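Local structure of calcium-binding EF hand family protein (Arabidopsis thaliana, 6YIG) at residues 11-16 with 70-75; 19-24 with 30-35. The protein probably serves as a calcium-binding adaptor in plant endocytosis as part of the TPLATE complex; this chain is the protein's N-terminal EH domain and binds a calcium ion. All coordinates share one frame; numbering follows the deposited sequence. Where two conformers were deposited one is given.

Contact 1 (11-16 with 70-75); sequences DQFEAY and SLRLVT
Leu71 reaches from helix 70-75 into the angle between Phe13 and Tyr16, which lie one turn apart on helix 12-16. Its CD1 does most of the work, standing 3.7 Å from Phe13 CD1 and 3.9 Å from Tyr16 CB, while CD2 turns to the Tyr16 ring, 4.1 Å from CD2 of that residue. The axes of 12-16 and 70-75 come no nearer than 11.6 Å, at 109°, so side chains rather than backbones bridge the gap. With CG anti to its carbonyl carbon (chi1 -72°), Phe13 sends its ring past Leu71 in the opposite direction, and its CE1 also meets Arg72 CG at 3.9 Å. On the looser side of this close packing, Phe13 and Arg72 are partly exposed. There the extended Arg72 chain carries its guanidinium over one face of the Phe13 ring in an off-centre cation-pi contact, CZ lying 4.8 Å from the ring centroid with the two planes 26° apart. At the start of the helix, Asp11 is the N-cap: its OD1 accepts from Glu14 N at 3.0 Å, nearly straight but from above the carboxylate plane. On the buried side Tyr16 OH is hydrogen-bonded to Pro103 O of the C-terminal tail. Phe36 and Phe37 of helix 30-37 also pack on Leu71, placing the crossing of helices 12-20 and 64-78 beside the second helix of the EF-hand that helix 12-20 begins.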
# COMPACT_ATOMS: atom_id res chain seq x y z
N ASP A 11 -0.22 -0.01 -15.74
CA ASP A 11 0.36 -0.32 -14.44
C ASP A 11 -0.45 0.40 -13.37
O ASP A 11 -0.30 1.61 -13.14
CB ASP A 11 1.83 0.09 -14.43
CG ASP A 11 2.55 -0.33 -13.17
OD1 ASP A 11 1.90 -0.53 -12.13
OD2 ASP A 11 3.80 -0.45 -13.24
N GLN A 12 -1.29 -0.36 -12.67
CA GLN A 12 -2.19 0.23 -11.68
C GLN A 12 -1.46 0.61 -10.41
O GLN A 12 -1.86 1.56 -9.74
CB GLN A 12 -3.32 -0.75 -11.37
CG GLN A 12 -4.37 -0.21 -10.44
CD GLN A 12 -5.02 1.07 -10.95
OE1 GLN A 12 -4.83 2.15 -10.39
NE2 GLN A 12 -5.78 0.95 -12.03
N PHE A 13 -0.40 -0.12 -10.04
CA PHE A 13 0.40 0.30 -8.90
C PHE A 13 0.99 1.68 -9.15
O PHE A 13 0.90 2.58 -8.31
CB PHE A 13 1.52 -0.71 -8.60
CG PHE A 13 1.04 -2.01 -8.02
CD1 PHE A 13 0.88 -2.16 -6.65
CD2 PHE A 13 0.75 -3.09 -8.82
CE1 PHE A 13 0.46 -3.34 -6.12
CE2 PHE A 13 0.33 -4.29 -8.28
CZ PHE A 13 0.16 -4.40 -6.92
N GLU A 14 1.59 1.86 -10.32
CA GLU A 14 2.16 3.17 -10.64
C GLU A 14 1.08 4.25 -10.69
O GLU A 14 1.30 5.38 -10.24
CB GLU A 14 2.91 3.10 -11.97
CG GLU A 14 3.50 4.45 -12.37
CD GLU A 14 4.39 4.38 -13.59
OE1 GLU A 14 4.17 3.49 -14.45
OE2 GLU A 14 5.30 5.23 -13.70
N ALA A 15 -0.09 3.93 -11.26
CA ALA A 15 -1.15 4.92 -11.33
C ALA A 15 -1.58 5.35 -9.94
O ALA A 15 -1.81 6.54 -9.69
CB ALA A 15 -2.34 4.35 -12.11
N TYR A 16 -1.69 4.40 -9.01
CA TYR A 16 -2.04 4.75 -7.64
C TYR A 16 -0.95 5.59 -6.98
O TYR A 16 -1.24 6.52 -6.24
CB TYR A 16 -2.29 3.49 -6.82
CG TYR A 16 -3.64 2.83 -6.97
CD1 TYR A 16 -4.80 3.57 -7.20
CD2 TYR A 16 -3.78 1.47 -6.84
CE1 TYR A 16 -6.05 2.97 -7.30
CE2 TYR A 16 -5.02 0.84 -6.96
CZ TYR A 16 -6.16 1.60 -7.18
OH TYR A 16 -7.42 1.04 -7.29
N SER A 70 2.53 -1.38 0.52
CA SER A 70 1.33 -1.02 1.29
C SER A 70 0.07 -1.30 0.48
O SER A 70 -0.95 -1.67 1.05
CB SER A 70 1.37 0.44 1.74
OG SER A 70 1.03 1.36 0.72
N LEU A 71 0.13 -1.12 -0.83
CA LEU A 71 -1.01 -1.45 -1.70
C LEU A 71 -1.29 -2.95 -1.67
O LEU A 71 -2.46 -3.38 -1.63
CB LEU A 71 -0.72 -0.98 -3.13
CG LEU A 71 -0.76 0.54 -3.35
CD1 LEU A 71 -0.21 0.84 -4.76
CD2 LEU A 71 -2.14 1.14 -3.14
N ARG A 72 -0.23 -3.77 -1.70
CA ARG A 72 -0.41 -5.22 -1.65
C ARG A 72 -1.04 -5.64 -0.33
O ARG A 72 -1.92 -6.49 -0.31
CB ARG A 72 0.93 -5.93 -1.84
CG ARG A 72 1.53 -5.76 -3.21
CD ARG A 72 2.89 -6.45 -3.36
NE ARG A 72 3.35 -6.26 -4.74
CZ ARG A 72 4.26 -5.36 -5.12
NH1 ARG A 72 4.88 -4.59 -4.24
NH2 ARG A 72 4.55 -5.23 -6.39
N LEU A 73 -0.58 -5.07 0.78
CA LEU A 73 -1.18 -5.40 2.06
C LEU A 73 -2.63 -4.95 2.11
O LEU A 73 -3.46 -5.64 2.72
CB LEU A 73 -0.37 -4.76 3.17
CG LEU A 73 1.01 -5.36 3.38
CD1 LEU A 73 1.82 -4.52 4.36
CD2 LEU A 73 0.94 -6.81 3.83
N VAL A 74 -2.95 -3.80 1.51
CA VAL A 74 -4.35 -3.37 1.42
C VAL A 74 -5.19 -4.38 0.65
O VAL A 74 -6.30 -4.72 1.07
CB VAL A 74 -4.46 -1.95 0.83
CG1 VAL A 74 -5.89 -1.64 0.42
CG2 VAL A 74 -3.92 -0.93 1.81
N THR A 75 -4.69 -4.89 -0.47
CA THR A 75 -5.44 -5.93 -1.17
C THR A 75 -5.70 -7.14 -0.28
O THR A 75 -6.81 -7.68 -0.25
CB THR A 75 -4.69 -6.35 -2.43
OG1 THR A 75 -4.61 -5.20 -3.26
CG2 THR A 75 -5.40 -7.49 -3.16

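Contact 2 (19-24 with 30-35). With CA (calcium ion), chain B.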
# COMPACT_ATOMS: atom_id res chain seq x y z
N ARG A 19 -1.31 9.07 -8.18
CA ARG A 19 -2.46 9.74 -7.59
C ARG A 19 -2.21 10.09 -6.13
O ARG A 19 -2.66 11.14 -5.65
CB ARG A 19 -3.73 8.88 -7.69
CG ARG A 19 -5.01 9.66 -7.26
CD ARG A 19 -5.42 10.76 -8.26
NE ARG A 19 -6.47 11.65 -7.75
N ALA A 20 -1.52 9.22 -5.40
CA ALA A 20 -1.29 9.46 -3.98
C ALA A 20 -0.27 10.56 -3.73
O ALA A 20 -0.32 11.23 -2.69
CB ALA A 20 -0.83 8.17 -3.31
N ASP A 21 0.68 10.75 -4.64
CA ASP A 21 1.81 11.66 -4.44
C ASP A 21 1.40 13.07 -4.84
O ASP A 21 1.78 13.61 -5.87
CB ASP A 21 3.02 11.20 -5.23
CG ASP A 21 4.22 12.07 -4.99
OD1 ASP A 21 4.20 12.83 -3.98
OD2 ASP A 21 5.15 12.04 -5.84
N LEU A 22 0.63 13.72 -3.97
CA LEU A 22 -0.03 14.96 -4.35
C LEU A 22 0.96 16.07 -4.70
O LEU A 22 0.63 16.95 -5.49
CB LEU A 22 -0.95 15.43 -3.23
CG LEU A 22 -2.08 14.47 -2.83
CD1 LEU A 22 -2.82 15.10 -1.66
CD2 LEU A 22 -3.00 14.18 -3.97
N ASP A 23 2.14 16.07 -4.08
CA ASP A 23 3.11 17.12 -4.35
C ASP A 23 4.18 16.71 -5.34
O ASP A 23 5.04 17.53 -5.66
CB ASP A 23 3.77 17.65 -3.06
CG ASP A 23 4.53 16.59 -2.26
OD1 ASP A 23 4.69 15.45 -2.69
OD2 ASP A 23 4.92 16.93 -1.10
N GLY A 24 4.13 15.49 -5.85
CA GLY A 24 5.10 15.09 -6.86
C GLY A 24 6.53 14.96 -6.40
O GLY A 24 7.44 14.95 -7.24
N GLY A 30 3.07 10.66 5.27
CA GLY A 30 1.99 10.19 6.14
C GLY A 30 0.64 10.79 5.78
O GLY A 30 -0.36 10.08 5.70
N ALA A 31 0.60 12.11 5.58
CA ALA A 31 -0.67 12.76 5.26
C ALA A 31 -1.21 12.30 3.93
O ALA A 31 -2.42 12.15 3.74
CB ALA A 31 -0.48 14.28 5.24
N GLU A 32 -0.32 12.13 2.95
CA GLU A 32 -0.74 11.63 1.65
C GLU A 32 -1.32 10.23 1.77
O GLU A 32 -2.29 9.90 1.09
CB GLU A 32 0.45 11.66 0.69
CG GLU A 32 0.80 13.06 0.19
CD GLU A 32 2.09 13.16 -0.58
OE1 GLU A 32 2.90 12.20 -0.54
OE2 GLU A 32 2.31 14.21 -1.23
N ALA A 33 -0.72 9.39 2.61
CA ALA A 33 -1.25 8.03 2.81
C ALA A 33 -2.58 8.06 3.53
O ALA A 33 -3.50 7.30 3.17
CB ALA A 33 -0.25 7.19 3.60
N VAL A 34 -2.74 8.91 4.54
CA VAL A 34 -4.02 9.00 5.22
C VAL A 34 -5.10 9.35 4.21
O VAL A 34 -6.15 8.70 4.16
CB VAL A 34 -3.97 10.01 6.37
CG1 VAL A 34 -5.41 10.34 6.83
CG2 VAL A 34 -3.12 9.51 7.52
N GLY A 35 -4.83 10.33 3.34
CA GLY A 35 -5.87 10.78 2.43
C GLY A 35 -6.18 9.75 1.38
O GLY A 35 -7.35 9.52 1.04
CA CA B . 4.67 13.28 -1.81
O HOH W 1 -2.72 11.29 -1.21
O HOH W 2 5.65 13.89 0.26
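Glu32 spans the gap to the 19-24 segment and clasps the calcium ion with both carboxylate oxygens, OE1 at 2.4 Å and OE2 at 2.6 Å from the metal. Its side chain is extended beyond CG; on the way CB passes 3.5 Å from Ala20 O. Asp21 and Asp23 each give one oxygen, OD1, but by different torsions. Asp21 swings CG anti to its backbone N (chi1 -177°) and runs alongside Glu32, whereas Asp23 folds CG between its N and carbonyl carbon (chi1 59°) and crosses Glu32 at about a right angle, their carboxylate planes 79° apart. This is the calcium loop of an EF-hand, helix 30-37 supplying the bidentate glutamate; Asp25, Arg27 O and water 2 complete the sphere. The carboxylates are further steadied by backbone N-H groups: Gly26 N donates to Asp21 OD2, Ser29 N to Glu32 OE1, and Asp23 N makes a weak bond of 3.4 Å to Glu32 OE2. Water 1 donates to both Ala20 O, at 2.8 Å, and Glu32 O, joining the end of helix 12-20 to the start of helix 30-37.

Helix 12-20 serves both contacts: its first turns supply the aromatic side of contact 1, and its C-terminal end leads into the metal loop of contact 2. Contact 1 joins elements far apart in sequence, lies near the middle of the domain and rests on apolar packing, with charge confined to its partly exposed margin. Contact 2 links neighbours within a single EF-hand, sits farther from the centre, and is held by carboxylates, calcium and water; Asp21 and Glu32 are buried there, while Asp23 is exposed. The two do not touch, their centres being about 13 Å apart, yet helix 30-37 connects them, carrying Glu32 to the calcium and Phe36 to both Tyr16 and Leu71.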